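Side-chain contact in triacylglycerol lipase (Clostridium botulinum, PDB 5AH1), which probably hydrolyses triacylglycerols and other carboxylic esters, including synthetic polyesters, as a zinc-binding lipase of the alpha/beta-hydrolase fold: residues N423-H426 against M427-V430. Residues are numbered along the deposited sequence; the frame is centred on the assembly and turned at random.
Sequences NTDH and MDIV. With K (potassium ion), chain C.
Asp425 and Asp428 lay their carboxylates one over the other, planes 25° apart, and share a potassium ion. Asp428 grips it with both oxygens, OD1 at 2.6 Å and OD2 at 2.5 Å from K, while Asp425 gives one, OD2 at 2.5 Å from K. Three waters and the carbonyl oxygen of Pro351 complete the shell. The cation probably offsets the charge of the two stacked carboxylates.

The same two residues also bond each other's backbone, in the reciprocal pattern of a capping box at the start of the short 3-10 turn 428-429. Asp425 N donates to Asp428 OD2 at 2.9 Å, arriving from above the carboxylate plane with an N-H...O angle of 161°. In return Asp428 N reaches Asp425 OD1 at 2.9 Å on its anti side, and Met427 N donates to the same Asp425 OD1 at 3.0 Å. Asp425 holds CG between its backbone N and carbonyl carbon (chi1 77°), which turns OD1 toward these two amides and leaves OD2 for the metal.

Further out, water 1 donates to both Asn423 O and Asp428 OD2, tying the start of the segment to the metal-binding carboxylate. Thr424 CG2 rests on Asp428 CB at 3.7 Å, its hydroxyl bonded to Ile422 O. Asn353 N bonds Asp425 OD2 and Phe433 N bonds Asp428 OD1, second-shell contacts that probably help orient the metal ligands.

The turn carries His426, whose ND1 bonds Asp384 OD2 and whose side chain touches the probable nucleophile elbow around Ser182, consistent with a lipase catalytic triad; its ring meets that of His181, whose NE2 bonds His426 O. This loop joins strand 415-417 to helix 437-448: Ile429 and Val430 pack on His181 at the end of strand 176-181, and Ile429 O accepts from Tyr440 OH of helix 437-448.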
loop_
_atom_site.group_PDB
_atom_site.type_symbol
_atom_site.label_atom_id
_atom_site.label_comp_id
_atom_site.label_asym_id
_atom_site.label_seq_id
_atom_site.Cartn_x
_atom_site.Cartn_y
_atom_site.Cartn_z
ATOM N N ASN A 423 15.961 1.246 -10.629
ATOM C CA ASN A 423 15.450 1.072 -11.985
ATOM C C ASN A 423 14.091 0.381 -12.019
ATOM O O ASN A 423 13.818 -0.407 -12.933
ATOM C CB ASN A 423 16.449 0.269 -12.826
ATOM C CG ASN A 423 17.825 0.889 -12.835
ATOM O OD1 ASN A 423 17.971 2.107 -12.930
ATOM N ND2 ASN A 423 18.848 0.053 -12.719
ATOM N N THR A 424 13.246 0.669 -11.030
ATOM C CA THR A 424 11.989 -0.038 -10.845
ATOM C C THR A 424 10.941 0.965 -10.422
ATOM O O THR A 424 11.076 1.594 -9.372
ATOM C CB THR A 424 12.147 -1.122 -9.769
ATOM O OG1 THR A 424 13.173 -2.036 -10.168
ATOM C CG2 THR A 424 10.850 -1.875 -9.553
ATOM N N ASP A 425 9.912 1.148 -11.240
ATOM C CA ASP A 425 8.866 2.103 -10.891
ATOM C C ASP A 425 7.862 1.528 -9.909
ATOM O O ASP A 425 7.893 0.349 -9.576
ATOM C CB ASP A 425 8.211 2.774 -12.124
ATOM C CG ASP A 425 7.207 1.907 -12.884
ATOM O OD1 ASP A 425 6.403 1.157 -12.299
ATOM O OD2 ASP A 425 7.190 2.047 -14.124
ATOM N N HIS A 426 6.960 2.400 -9.466
ATOM C CA HIS A 426 6.034 2.090 -8.402
ATOM C C HIS A 426 5.213 0.823 -8.642
ATOM O O HIS A 426 4.957 0.081 -7.707
ATOM C CB HIS A 426 5.094 3.284 -8.220
ATOM C CG HIS A 426 4.322 3.247 -6.940
ATOM N ND1 HIS A 426 4.914 3.445 -5.713
ATOM C CD2 HIS A 426 3.009 3.044 -6.690
ATOM C CE1 HIS A 426 3.998 3.367 -4.764
ATOM N NE2 HIS A 426 2.831 3.128 -5.332
ATOM N N MET A 427 4.790 0.615 -9.887
ATOM C CA MET A 427 3.922 -0.509 -10.228
ATOM C C MET A 427 4.731 -1.735 -10.694
ATOM O O MET A 427 4.268 -2.877 -10.562
ATOM C CB MET A 427 2.886 -0.083 -11.280
ATOM C CG MET A 427 1.920 0.980 -10.779
ATOM S SD MET A 427 0.413 1.137 -11.766
ATOM C CE MET A 427 1.059 1.497 -13.393
ATOM N N ASP A 428 5.932 -1.510 -11.225
ATOM C CA ASP A 428 6.773 -2.607 -11.716
ATOM C C ASP A 428 6.989 -3.675 -10.651
ATOM O O ASP A 428 7.081 -4.870 -10.963
ATOM C CB ASP A 428 8.160 -2.101 -12.105
ATOM C CG ASP A 428 8.173 -1.251 -13.369
ATOM O OD1 ASP A 428 7.232 -1.358 -14.195
ATOM O OD2 ASP A 428 9.140 -0.468 -13.539
ATOM N N ILE A 429 7.126 -3.255 -9.398
ATOM C CA ILE A 429 7.454 -4.185 -8.319
ATOM C C ILE A 429 6.305 -5.135 -7.980
ATOM O O ILE A 429 6.523 -6.157 -7.328
ATOM C CB ILE A 429 7.962 -3.425 -7.050
ATOM C CG1 ILE A 429 8.520 -4.378 -5.975
ATOM C CG2 ILE A 429 6.850 -2.508 -6.484
ATOM C CD1 ILE A 429 9.657 -5.286 -6.449
ATOM N N VAL A 430 5.085 -4.802 -8.408
ATOM C CA VAL A 430 3.965 -5.740 -8.297
ATOM C C VAL A 430 3.587 -6.327 -9.671
ATOM O O VAL A 430 2.487 -6.872 -9.841
ATOM C CB VAL A 430 2.730 -5.123 -7.580
ATOM C CG1 VAL A 430 3.071 -4.798 -6.149
ATOM C CG2 VAL A 430 2.208 -3.873 -8.291
HETATM K K K C . 8.299 0.462 -15.666
HETATM O O HOH W 1 11.579 -1.505 -14.436
HETATM O O HOH W 2 8.708 1.286 -17.922
HETATM O O HOH W 3 6.114 0.318 -16.731
HETATM O O HOH W 4 8.718 -1.852 -16.671
#